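Long-range contacts in malonyl CoA-acyl carrier protein transacylase (Burkholderia pseudomallei, PDB 3G87), which probably transfers the malonyl group of malonyl-CoA to holo acyl carrier protein, releasing coenzyme A: residues A[5-10]-A[270-275]; A[157-162]-A[281-286]; A[102-107]-A[217-222]; A[23-28]-A[71-76]. One frame throughout, in Å; residues are numbered along the deposited sequence.

Contact 1: A[5-10]-A[270-275]; sequences MLNTFM and EFTELG
Asn7, Thr8, Phe9 and Met10 pair in parallel register with Glu270, Phe271, Thr272 and Glu273, the axes of strands 6-10 and 270-273 lying 4.7 Å apart and 27° from exact alignment. This joins the first strand to the last strand of the parallel sheet in the large α/β-hydrolase-like domain of an acyltransferase. Five backbone bonds zip the pair, from Glu270 N to Leu6 O at one end to Leu274 N to Met10 O (2.7 Å) at the other. Asn7, Phe9, Glu270 and Thr272 share one face of the sheet. There Thr272 OG1 donates to Asn7 OD1 (2.9 Å), in the plane of the amide and on a lone pair. Asn7 OD1 thus accepts from Thr272 while the flat amide lies against the Glu270 carboxylate, their planes 23° apart. Helix 59-81 packs on this face, with Tyr74 against Phe9 and Lys77 against Thr272. The other face bears Thr8, Met10, Phe271 and Glu273 and meets helices 251-264 and 279-289. Thr8 CB sits 3.6 Å from Phe271 CD1, while Thr8 OG1, buried here, has no hydrogen-bonding partner in the model. Met10 is extended beyond CG, its long flexible thioether crossing the Phe271 side chain nearly perpendicularly. Its SD makes an oblique Met-aromatic contact 5.3 Å from the ring centroid, and its CE lies near Phe271 CB. Beyond the paired strands, branched Leu274 lays a methyl over one face of Phe9, a CH-pi contact in which CD1 is only 3.2 Å from Phe9 CD2.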
loop_
_atom_site.group_PDB
_atom_site.type_symbol
_atom_site.label_atom_id
_atom_site.label_comp_id
_atom_site.label_asym_id
_atom_site.label_seq_id
_atom_site.Cartn_x
_atom_site.Cartn_y
_atom_site.Cartn_z
ATOM N N MET A 5 -16.718 2.361 17.641
ATOM C CA MET A 5 -17.313 0.972 17.703
ATOM C C MET A 5 -16.405 -0.103 17.042
ATOM O O MET A 5 -15.374 -0.423 17.617
ATOM C CB MET A 5 -18.781 0.968 17.202
ATOM C CG MET A 5 -19.793 -0.007 17.827
ATOM S SD MET A 5 -19.685 -0.217 19.631
ATOM C CE MET A 5 -20.558 1.213 20.351
ATOM N N LEU A 6 -16.750 -0.647 15.877
ATOM C CA LEU A 6 -15.817 -1.549 15.155
ATOM C C LEU A 6 -14.607 -0.760 14.710
ATOM O O LEU A 6 -14.771 0.325 14.185
ATOM C CB LEU A 6 -16.457 -2.129 13.919
ATOM C CG LEU A 6 -17.555 -3.162 14.023
ATOM C CD1 LEU A 6 -18.293 -3.238 12.703
ATOM C CD2 LEU A 6 -16.950 -4.532 14.352
ATOM N N ASN A 7 -13.396 -1.290 14.906
ATOM C CA ASN A 7 -12.160 -0.552 14.589
ATOM C C ASN A 7 -11.326 -1.216 13.468
ATOM O O ASN A 7 -10.965 -2.391 13.570
ATOM C CB ASN A 7 -11.360 -0.467 15.867
ATOM C CG ASN A 7 -10.171 0.494 15.797
ATOM O OD1 ASN A 7 -9.947 1.251 14.836
ATOM N ND2 ASN A 7 -9.405 0.481 16.876
ATOM N N THR A 8 -11.023 -0.457 12.448
ATOM C CA THR A 8 -10.145 -0.849 11.382
ATOM C C THR A 8 -8.755 -0.245 11.501
ATOM O O THR A 8 -8.614 0.900 11.478
ATOM C CB THR A 8 -10.701 -0.480 9.996
ATOM O OG1 THR A 8 -11.953 -1.090 9.796
ATOM C CG2 THR A 8 -9.818 -0.947 8.976
ATOM N N PHE A 9 -7.747 -1.061 11.643
ATOM C CA PHE A 9 -6.380 -0.607 11.555
ATOM C C PHE A 9 -5.936 -0.643 10.090
ATOM O O PHE A 9 -6.139 -1.588 9.400
ATOM C CB PHE A 9 -5.412 -1.422 12.435
ATOM C CG PHE A 9 -5.541 -1.221 13.937
ATOM C CD1 PHE A 9 -6.528 -0.487 14.508
ATOM C CD2 PHE A 9 -4.639 -1.794 14.770
ATOM C CE1 PHE A 9 -6.613 -0.339 15.848
ATOM C CE2 PHE A 9 -4.711 -1.628 16.114
ATOM C CZ PHE A 9 -5.732 -0.894 16.648
ATOM N N MET A 10 -5.360 0.451 9.652
ATOM C CA MET A 10 -4.927 0.680 8.304
ATOM C C MET A 10 -3.503 1.206 8.186
ATOM O O MET A 10 -3.088 1.990 8.953
ATOM C CB MET A 10 -5.959 1.500 7.513
ATOM C CG MET A 10 -6.155 2.942 7.842
ATOM S SD MET A 10 -7.520 3.632 7.014
ATOM C CE MET A 10 -7.337 5.282 7.429
ATOM N N GLU A 270 -14.807 2.994 12.720
ATOM C CA GLU A 270 -13.724 3.981 12.629
ATOM C C GLU A 270 -12.462 3.347 12.004
ATOM O O GLU A 270 -12.332 2.122 11.971
ATOM C CB GLU A 270 -13.410 4.535 14.016
ATOM C CG GLU A 270 -12.929 3.463 14.958
ATOM C CD GLU A 270 -12.312 4.007 16.233
ATOM O OE1 GLU A 270 -11.616 5.047 16.204
ATOM O OE2 GLU A 270 -12.498 3.358 17.271
ATOM N N PHE A 271 -11.538 4.198 11.576
ATOM C CA PHE A 271 -10.324 3.844 10.838
ATOM C C PHE A 271 -9.086 4.459 11.467
ATOM O O PHE A 271 -8.927 5.686 11.585
ATOM C CB PHE A 271 -10.443 4.261 9.358
ATOM C CG PHE A 271 -11.582 3.568 8.643
ATOM C CD1 PHE A 271 -11.385 2.367 7.968
ATOM C CD2 PHE A 271 -12.878 4.112 8.672
ATOM C CE1 PHE A 271 -12.470 1.738 7.366
ATOM C CE2 PHE A 271 -13.938 3.476 8.087
ATOM C CZ PHE A 271 -13.715 2.298 7.424
ATOM N N THR A 272 -8.181 3.613 11.897
ATOM C CA THR A 272 -7.036 4.136 12.578
ATOM C C THR A 272 -5.817 3.904 11.690
ATOM O O THR A 272 -5.454 2.751 11.465
ATOM C CB THR A 272 -6.849 3.430 13.887
ATOM O OG1 THR A 272 -8.089 3.441 14.638
ATOM C CG2 THR A 272 -5.662 4.100 14.692
ATOM N N GLU A 273 -5.198 4.991 11.220
ATOM C CA GLU A 273 -4.032 4.893 10.388
ATOM C C GLU A 273 -2.833 4.671 11.244
ATOM O O GLU A 273 -2.510 5.514 12.134
ATOM C CB GLU A 273 -3.819 6.160 9.548
ATOM C CG GLU A 273 -2.698 6.069 8.505
ATOM C CD GLU A 273 -2.838 7.142 7.419
ATOM O OE1 GLU A 273 -3.669 8.069 7.610
ATOM O OE2 GLU A 273 -2.151 7.087 6.368
ATOM N N LEU A 274 -2.160 3.540 10.993
ATOM C CA LEU A 274 -0.966 3.235 11.765
ATOM C C LEU A 274 0.336 3.309 10.922
ATOM O O LEU A 274 0.676 2.397 10.174
ATOM C CB LEU A 274 -1.155 1.895 12.460
ATOM C CG LEU A 274 -2.265 2.049 13.511
ATOM C CD1 LEU A 274 -2.705 0.707 14.107
ATOM C CD2 LEU A 274 -1.824 2.975 14.655
ATOM N N GLY A 275 1.052 4.403 11.051
ATOM C CA GLY A 275 2.280 4.593 10.294
ATOM C C GLY A 275 2.520 6.068 10.113
ATOM O O GLY A 275 1.767 6.867 10.676
#

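Contact 2: A[157-162]-A[281-286]; sequences DNTPSQ and TRLVHT
Leu283 and Thr286, one helical turn apart, are the residues through which helix 281-286 meets the strand end and turn at 157-162. First comes Leu283, whose forked end suits a surface made of three different side chains. Its CD1 approaches the Asn158 amide, with CG of that residue 4.1 Å away, and its CD2 rests on Thr159 CG2 (3.7 Å). The same CD2 methyl lies 3.8 Å from Gln162 NE2. Three residues on, the small branched Thr286 offers its methyl rather than its hydroxyl: CG2 stands 3.8 Å from Thr159 OG1 and meets the Gln162 amide tip to tip, with OE1 the nearer atom. The polar atoms beneath are held within 157-162 itself. Thr159 OG1 sits between its backbone N and carbonyl carbon (chi1 84°), where it accepts from Ser161 N as an ST turn. It also donates to Gln162 OE1 (3.0 Å), approaching from above the plane of that carbonyl, which helps to hold the amide beside the helix. Asn158 OD1 in turn is bonded to His91 NE2, and Trp251 touches both Asn158 and Leu283. Asn158 N and Thr159 N both bond to Gln162 O, a classic beta bulge that opens onto the type I turn 159-162. The arrangement is that of a bulged hairpin end of the antiparallel subdomain, ferredoxin-like as in related malonyl transferases, leaning on helix 279-289, the last modelled helix.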
loop_
_atom_site.group_PDB
_atom_site.type_symbol
_atom_site.label_atom_id
_atom_site.label_comp_id
_atom_site.label_asym_id
_atom_site.label_seq_id
_atom_site.Cartn_x
_atom_site.Cartn_y
_atom_site.Cartn_z
ATOM N N ASP A 157 -7.255 2.598 -7.330
ATOM C CA ASP A 157 -8.491 3.328 -7.281
ATOM C C ASP A 157 -8.655 3.737 -5.834
ATOM O O ASP A 157 -9.048 2.926 -4.995
ATOM C CB ASP A 157 -9.664 2.477 -7.742
ATOM C CG ASP A 157 -10.996 3.164 -7.484
ATOM O OD1 ASP A 157 -11.061 4.432 -7.382
ATOM O OD2 ASP A 157 -11.976 2.424 -7.332
ATOM N N ASN A 158 -8.327 4.991 -5.561
ATOM C CA ASN A 158 -8.158 5.475 -4.202
ATOM C C ASN A 158 -9.399 6.127 -3.573
ATOM O O ASN A 158 -9.713 5.887 -2.396
ATOM C CB ASN A 158 -6.939 6.415 -4.141
ATOM C CG ASN A 158 -5.659 5.649 -4.083
ATOM O OD1 ASN A 158 -5.653 4.513 -3.638
ATOM N ND2 ASN A 158 -4.574 6.230 -4.568
ATOM N N THR A 159 -10.066 6.968 -4.342
ATOM C CA THR A 159 -11.371 7.554 -3.961
ATOM C C THR A 159 -12.050 7.806 -5.276
ATOM O O THR A 159 -11.363 7.778 -6.290
ATOM C CB THR A 159 -11.267 8.906 -3.182
ATOM O OG1 THR A 159 -11.129 9.995 -4.107
ATOM C CG2 THR A 159 -10.094 8.889 -2.155
ATOM N N PRO A 160 -13.322 8.102 -5.306
ATOM C CA PRO A 160 -13.962 8.303 -6.589
ATOM C C PRO A 160 -13.370 9.372 -7.484
ATOM O O PRO A 160 -13.505 9.275 -8.683
ATOM C CB PRO A 160 -15.379 8.576 -6.206
ATOM C CG PRO A 160 -15.521 7.839 -4.968
ATOM C CD PRO A 160 -14.315 8.076 -4.239
ATOM N N SER A 161 -12.673 10.323 -6.908
ATOM C CA SER A 161 -12.019 11.371 -7.646
ATOM C C SER A 161 -10.523 11.298 -7.606
ATOM O O SER A 161 -9.878 12.242 -7.952
ATOM C CB SER A 161 -12.424 12.705 -7.106
ATOM O OG SER A 161 -12.224 12.735 -5.723
ATOM N N GLN A 162 -9.977 10.175 -7.187
ATOM C CA GLN A 162 -8.548 10.032 -7.066
ATOM C C GLN A 162 -8.043 8.677 -7.431
ATOM O O GLN A 162 -8.272 7.746 -6.753
ATOM C CB GLN A 162 -8.076 10.417 -5.684
ATOM C CG GLN A 162 -8.487 11.792 -5.259
ATOM C CD GLN A 162 -8.332 11.998 -3.801
ATOM O OE1 GLN A 162 -9.287 12.197 -3.105
ATOM N NE2 GLN A 162 -7.126 11.905 -3.334
ATOM N N THR A 281 -5.973 8.376 6.171
ATOM C CA THR A 281 -6.966 9.128 6.937
ATOM C C THR A 281 -7.751 10.026 6.003
ATOM O O THR A 281 -8.967 10.046 6.066
ATOM C CB THR A 281 -6.274 9.946 8.050
ATOM O OG1 THR A 281 -5.698 9.022 8.983
ATOM C CG2 THR A 281 -7.239 10.812 8.840
ATOM N N ARG A 282 -7.040 10.759 5.136
ATOM C CA ARG A 282 -7.678 11.712 4.216
ATOM C C ARG A 282 -8.435 11.001 3.130
ATOM O O ARG A 282 -9.434 11.513 2.655
ATOM C CB ARG A 282 -6.636 12.618 3.586
ATOM C CG ARG A 282 -6.035 13.650 4.500
ATOM C CD ARG A 282 -4.987 14.494 3.699
ATOM N NE ARG A 282 -3.629 13.954 3.868
ATOM C CZ ARG A 282 -2.606 14.131 3.011
ATOM N NH1 ARG A 282 -1.398 13.602 3.288
ATOM N NH2 ARG A 282 -2.773 14.848 1.882
ATOM N N LEU A 283 -7.952 9.829 2.711
ATOM C CA LEU A 283 -8.680 9.032 1.684
ATOM C C LEU A 283 -9.983 8.524 2.236
ATOM O O LEU A 283 -11.005 8.583 1.549
ATOM C CB LEU A 283 -7.876 7.860 1.078
ATOM C CG LEU A 283 -6.525 8.103 0.402
ATOM C CD1 LEU A 283 -5.890 6.785 -0.133
ATOM C CD2 LEU A 283 -6.681 9.134 -0.700
ATOM N N VAL A 284 -9.960 8.052 3.478
ATOM C CA VAL A 284 -11.162 7.554 4.107
ATOM C C VAL A 284 -12.192 8.684 4.310
ATOM O O VAL A 284 -13.380 8.486 4.034
ATOM C CB VAL A 284 -10.881 6.815 5.418
ATOM C CG1 VAL A 284 -12.215 6.508 6.133
ATOM C CG2 VAL A 284 -10.089 5.540 5.156
ATOM N N HIS A 285 -11.759 9.871 4.733
ATOM C CA HIS A 285 -12.729 10.973 4.869
ATOM C C HIS A 285 -13.439 11.222 3.538
ATOM O O HIS A 285 -14.670 11.385 3.500
ATOM C CB HIS A 285 -12.136 12.273 5.453
ATOM C CG HIS A 285 -13.092 13.430 5.386
ATOM N ND1 HIS A 285 -14.300 13.442 6.066
ATOM C CD2 HIS A 285 -13.042 14.592 4.687
ATOM C CE1 HIS A 285 -14.948 14.561 5.788
ATOM N NE2 HIS A 285 -14.209 15.273 4.951
ATOM N N THR A 286 -12.673 11.187 2.453
ATOM C CA THR A 286 -13.208 11.517 1.118
ATOM C C THR A 286 -14.173 10.462 0.608
ATOM O O THR A 286 -15.266 10.791 0.154
ATOM C CB THR A 286 -12.094 11.793 0.087
ATOM O OG1 THR A 286 -11.303 12.920 0.540
ATOM C CG2 THR A 286 -12.712 12.080 -1.296
#

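Contact 3: A[102-107]-A[217-222]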
loop_
_atom_site.group_PDB
_atom_site.type_symbol
_atom_site.label_atom_id
_atom_site.label_comp_id
_atom_site.label_asym_id
_atom_site.label_seq_id
_atom_site.Cartn_x
_atom_site.Cartn_y
_atom_site.Cartn_z
ATOM N N ALA A 102 -2.584 -9.568 11.481
ATOM C CA ALA A 102 -3.520 -10.712 11.514
ATOM C C ALA A 102 -2.831 -12.009 11.945
ATOM O O ALA A 102 -3.481 -13.052 12.075
ATOM C CB ALA A 102 -4.187 -10.913 10.142
ATOM N N GLY A 103 -1.524 -11.954 12.174
ATOM C CA GLY A 103 -0.837 -13.109 12.695
ATOM C C GLY A 103 -0.417 -14.063 11.605
ATOM O O GLY A 103 -0.047 -15.196 11.914
ATOM N N CYS A 104 -0.426 -13.610 10.350
ATOM C CA CYS A 104 -0.117 -14.486 9.203
ATOM C C CYS A 104 1.370 -14.849 9.134
ATOM O O CYS A 104 1.685 -15.895 8.588
ATOM C CB CYS A 104 -0.544 -13.876 7.852
ATOM S SG CYS A 104 -2.352 -13.670 7.688
ATOM N N PHE A 105 2.245 -13.982 9.665
ATOM C CA PHE A 105 3.691 -14.240 9.752
ATOM C C PHE A 105 4.232 -13.425 10.891
ATOM O O PHE A 105 3.539 -12.555 11.428
ATOM C CB PHE A 105 4.492 -13.973 8.424
ATOM C CG PHE A 105 4.009 -12.783 7.617
ATOM C CD1 PHE A 105 4.183 -11.489 8.080
ATOM C CD2 PHE A 105 3.338 -12.984 6.400
ATOM C CE1 PHE A 105 3.685 -10.375 7.355
ATOM C CE2 PHE A 105 2.829 -11.903 5.649
ATOM C CZ PHE A 105 3.040 -10.577 6.129
ATOM N N ASP A 106 5.450 -13.641 11.270
ATOM C CA ASP A 106 6.041 -12.778 12.256
ATOM C C ASP A 106 6.732 -11.570 11.651
ATOM O O ASP A 106 6.766 -11.430 10.487
ATOM C CB ASP A 106 6.926 -13.540 13.224
ATOM C CG ASP A 106 8.104 -14.170 12.601
ATOM O OD1 ASP A 106 8.528 -13.853 11.551
ATOM O OD2 ASP A 106 8.656 -15.000 13.221
ATOM N N PHE A 107 7.277 -10.719 12.487
ATOM C CA PHE A 107 7.873 -9.468 12.068
ATOM C C PHE A 107 9.008 -9.654 11.078
ATOM O O PHE A 107 9.029 -9.045 10.078
ATOM C CB PHE A 107 8.289 -8.642 13.265
ATOM C CG PHE A 107 9.101 -7.449 12.936
ATOM C CD1 PHE A 107 8.541 -6.347 12.363
ATOM C CD2 PHE A 107 10.434 -7.420 13.208
ATOM C CE1 PHE A 107 9.289 -5.281 12.084
ATOM C CE2 PHE A 107 11.160 -6.345 12.920
ATOM C CZ PHE A 107 10.589 -5.278 12.355
ATOM N N ALA A 217 0.205 -18.307 7.816
ATOM C CA ALA A 217 -1.008 -18.690 8.572
ATOM C C ALA A 217 -2.253 -17.955 8.061
ATOM O O ALA A 217 -2.154 -16.881 7.470
ATOM C CB ALA A 217 -0.803 -18.514 10.130
ATOM N N ASP A 218 -3.427 -18.546 8.257
ATOM C CA ASP A 218 -4.692 -17.904 7.860
ATOM C C ASP A 218 -4.873 -16.713 8.822
ATOM O O ASP A 218 -4.392 -16.773 9.982
ATOM C CB ASP A 218 -5.871 -18.895 7.964
ATOM C CG ASP A 218 -5.837 -20.004 6.884
ATOM O OD1 ASP A 218 -5.374 -19.774 5.733
ATOM O OD2 ASP A 218 -6.299 -21.126 7.182
ATOM N N PRO A 219 -5.528 -15.626 8.370
ATOM C CA PRO A 219 -5.618 -14.453 9.278
ATOM C C PRO A 219 -6.503 -14.662 10.511
ATOM O O PRO A 219 -7.573 -15.232 10.414
ATOM C CB PRO A 219 -6.212 -13.339 8.388
ATOM C CG PRO A 219 -6.161 -13.814 7.013
ATOM C CD PRO A 219 -6.087 -15.339 7.033
ATOM N N ALA A 220 -6.081 -14.128 11.641
ATOM C CA ALA A 220 -6.815 -14.270 12.857
ATOM C C ALA A 220 -7.838 -13.138 12.969
ATOM O O ALA A 220 -8.757 -13.231 13.783
ATOM C CB ALA A 220 -5.872 -14.207 13.983
ATOM N N ILE A 221 -7.643 -12.077 12.169
ATOM C CA ILE A 221 -8.497 -10.876 12.117
ATOM C C ILE A 221 -8.632 -10.624 10.590
ATOM O O ILE A 221 -7.636 -10.781 9.859
ATOM C CB ILE A 221 -7.838 -9.622 12.847
ATOM C CG1 ILE A 221 -7.567 -9.903 14.323
ATOM C CG2 ILE A 221 -8.719 -8.379 12.748
ATOM C CD1 ILE A 221 -6.796 -8.788 15.076
ATOM N N PRO A 222 -9.869 -10.339 10.094
ATOM C CA PRO A 222 -10.098 -10.233 8.632
ATOM C C PRO A 222 -9.174 -9.184 7.993
ATOM O O PRO A 222 -9.026 -8.079 8.526
ATOM C CB PRO A 222 -11.539 -9.753 8.526
ATOM C CG PRO A 222 -12.212 -10.256 9.823
ATOM C CD PRO A 222 -11.131 -10.403 10.876
#
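Ala102 and Cys104 offer their carbonyl oxygens to the loop 217-222, and two backbone bonds result. Ala220 N donates to Ala102 O (2.8 Å) and Ala217 N to Cys104 O (2.9 Å). Between these bonds the side chains are small, which lets the two loops lie close. Ala102 CB touches Pro219 CB at 3.6 Å and also comes near Ile221 O. Cys104 carries its sulfur anti to its own carbonyl carbon (chi1 -65°), and SG rests against Pro219, 3.7 Å from CA and a little farther from CG. The rigid ring of Pro219 thus presents apolar carbon to both a methyl and a thiol. At one margin Ala217 CB sits 3.8 Å from Gly103 O. Further out, Gly103 ends helix 94-101 in a Schellman motif, and its positive phi of 85° would push a side chain against the preceding carbonyl, so glycine fits. Phe105 turns inward onto Phe96 and Leu99 of that helix, while Asp106 N-caps helix 107-123 and also bonds to Thr109 OG1. In the other loop Asp218 OD1 is held by Gly235 N; Leu88 of strand 87-90 touches Ala102 from one loop and Ile221 from the other. The contact therefore joins the C-terminal end of helix 94-101, which follows the probable nucleophile elbow, to the loop leading into 223-224, the edge strand of the parallel sheet, as suits an α/β-hydrolase-like core.

Contact 4: A[23-28]-A[71-76]; sequences GALFDR and ALTYYA
Leu25 points toward helix 59-81 and spreads its two methyls over it. CD2 drops onto Ala76 CB (3.6 Å), while the side chain crosses that of Thr73 obliquely, CD1 3.6 Å from OG1; that hydroxyl is bonded to Val69 O in its own helix, so it can tolerate an apolar neighbour. Leu72 replies from the facing helix, its CB 4.1 Å from Leu25 CB. Its CD2 methyl lies against Leu25 O and, 3.9 Å away, against Phe26 CD2. The Leu72 and Phe26 side chains are roughly perpendicular, the methyl meeting the ring obliquely, and Phe26 leads on to Ile44 and Cys48 of helix 44-50. This is largely apolar helix-to-helix packing on the flank of the α/β-hydrolase-like domain: the short helix 25-28, soon after the first strand, sits on the long helix 59-81, with Leu32 of helix 30-40 adding to the same cluster. Small Ala76 leaves room for Arg28, whose CG is anti to the backbone N (chi1 175°) and whose chain stays extended to NE. One face of the guanidinium lies over Ala76, with NH1 3.6 Å from CB, while NH2 makes salt bridges to Asp80 and Glu79 farther along the helix.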
loop_
_atom_site.group_PDB
_atom_site.type_symbol
_atom_site.label_atom_id
_atom_site.label_comp_id
_atom_site.label_asym_id
_atom_site.label_seq_id
_atom_site.Cartn_x
_atom_site.Cartn_y
_atom_site.Cartn_z
ATOM N N GLY A 23 11.296 7.716 14.280
ATOM C CA GLY A 23 11.715 8.510 15.409
ATOM C C GLY A 23 12.200 7.701 16.582
ATOM O O GLY A 23 13.050 6.910 16.444
ATOM N N ALA A 24 11.591 7.892 17.724
ATOM C CA ALA A 24 12.008 7.238 18.933
ATOM C C ALA A 24 11.497 5.829 19.069
ATOM O O ALA A 24 11.984 5.091 19.849
ATOM C CB ALA A 24 11.643 8.043 20.084
ATOM N N LEU A 25 10.530 5.464 18.245
ATOM C CA LEU A 25 10.083 4.098 18.130
ATOM C C LEU A 25 11.172 3.104 17.872
ATOM O O LEU A 25 11.051 2.019 18.276
ATOM C CB LEU A 25 9.087 3.952 17.029
ATOM C CG LEU A 25 7.683 4.468 17.286
ATOM C CD1 LEU A 25 6.924 4.465 16.011
ATOM C CD2 LEU A 25 7.011 3.638 18.331
ATOM N N PHE A 26 12.216 3.479 17.173
ATOM C CA PHE A 26 13.289 2.559 16.876
ATOM C C PHE A 26 14.043 2.062 18.081
ATOM O O PHE A 26 14.346 0.952 18.162
ATOM C CB PHE A 26 14.271 3.135 15.855
ATOM C CG PHE A 26 13.757 3.117 14.469
ATOM C CD1 PHE A 26 13.380 4.255 13.842
ATOM C CD2 PHE A 26 13.622 1.959 13.808
ATOM C CE1 PHE A 26 12.886 4.198 12.616
ATOM C CE2 PHE A 26 13.152 1.938 12.621
ATOM C CZ PHE A 26 12.779 3.036 12.014
ATOM N N ASP A 27 14.374 2.936 18.979
ATOM C CA ASP A 27 15.012 2.586 20.243
ATOM C C ASP A 27 14.010 1.976 21.228
ATOM O O ASP A 27 14.397 1.100 21.994
ATOM C CB ASP A 27 15.613 3.830 20.905
ATOM C CG ASP A 27 16.853 4.358 20.191
ATOM O OD1 ASP A 27 17.634 3.585 19.569
ATOM O OD2 ASP A 27 17.034 5.581 20.291
ATOM N N ARG A 28 12.747 2.436 21.237
ATOM C CA ARG A 28 11.741 1.789 22.064
ATOM C C ARG A 28 11.673 0.315 21.747
ATOM O O ARG A 28 11.573 -0.502 22.667
ATOM C CB ARG A 28 10.354 2.420 21.872
ATOM C CG ARG A 28 9.236 1.676 22.634
ATOM C CD ARG A 28 7.846 2.332 22.359
ATOM N NE ARG A 28 6.800 1.601 23.070
ATOM C CZ ARG A 28 5.566 2.044 23.283
ATOM N NH1 ARG A 28 5.198 3.233 22.812
ATOM N NH2 ARG A 28 4.703 1.296 23.980
ATOM N N ALA A 71 4.891 -1.152 11.285
ATOM C CA ALA A 71 4.876 -2.150 12.362
ATOM C C ALA A 71 5.115 -1.577 13.754
ATOM O O ALA A 71 4.420 -1.908 14.702
ATOM C CB ALA A 71 5.933 -3.214 12.082
ATOM N N LEU A 72 6.142 -0.765 13.904
ATOM C CA LEU A 72 6.495 -0.256 15.214
ATOM C C LEU A 72 5.380 0.621 15.752
ATOM O O LEU A 72 4.972 0.470 16.914
ATOM C CB LEU A 72 7.817 0.499 15.112
ATOM C CG LEU A 72 9.067 -0.326 15.518
ATOM C CD1 LEU A 72 9.084 -1.794 15.043
ATOM C CD2 LEU A 72 10.327 0.383 15.084
ATOM N N THR A 73 4.852 1.493 14.892
ATOM C CA THR A 73 3.687 2.305 15.215
ATOM C C THR A 73 2.538 1.413 15.651
ATOM O O THR A 73 1.908 1.691 16.674
ATOM C CB THR A 73 3.232 3.082 14.031
ATOM O OG1 THR A 73 4.341 3.799 13.527
ATOM C CG2 THR A 73 2.179 4.084 14.444
ATOM N N TYR A 74 2.298 0.331 14.914
ATOM C CA TYR A 74 1.270 -0.629 15.295
ATOM C C TYR A 74 1.516 -1.252 16.702
ATOM O O TYR A 74 0.618 -1.272 17.542
ATOM C CB TYR A 74 1.158 -1.668 14.214
ATOM C CG TYR A 74 0.480 -2.947 14.645
ATOM C CD1 TYR A 74 -0.932 -3.035 14.758
ATOM C CD2 TYR A 74 1.248 -4.101 14.915
ATOM C CE1 TYR A 74 -1.530 -4.244 15.194
ATOM C CE2 TYR A 74 0.649 -5.268 15.331
ATOM C CZ TYR A 74 -0.708 -5.336 15.460
ATOM O OH TYR A 74 -1.234 -6.505 15.858
ATOM N N TYR A 75 2.726 -1.751 16.963
ATOM C CA TYR A 75 3.080 -2.196 18.318
ATOM C C TYR A 75 2.971 -1.105 19.389
ATOM O O TYR A 75 2.439 -1.373 20.450
ATOM C CB TYR A 75 4.460 -2.810 18.366
ATOM C CG TYR A 75 4.649 -4.029 17.472
ATOM C CD1 TYR A 75 3.755 -5.137 17.511
ATOM C CD2 TYR A 75 5.715 -4.071 16.577
ATOM C CE1 TYR A 75 3.944 -6.228 16.685
ATOM C CE2 TYR A 75 5.888 -5.161 15.741
ATOM C CZ TYR A 75 5.032 -6.229 15.819
ATOM O OH TYR A 75 5.292 -7.295 14.985
ATOM N N ALA A 76 3.412 0.118 19.107
ATOM C CA ALA A 76 3.190 1.189 20.081
ATOM C C ALA A 76 1.684 1.349 20.376
ATOM O O ALA A 76 1.253 1.400 21.512
ATOM C CB ALA A 76 3.815 2.569 19.610
#

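How the contacts relate
Strand 6-10 opens contact 1, whose partner 270-275 arrives near the end of the modelled chain, so its loop takes in most of the fold. Contact 4, between 23-28 and 71-76, closes first and is nested inside it, gathering the early helices. Contact 3 opens next at 102-107 and closes at 217-222, also within contact 1, tying the loop after helix 94-101 to that before edge strand 223-224. Contact 2 opens at 157-162 inside that span but closes at 281-286, so it crosses contacts 3 and 1 and brings the antiparallel subdomain against the main domain. Glu273 probably hydrogen-bonds Thr281, Leu274 meets Thr73, and Phe107 packs on Ala71 and Tyr75.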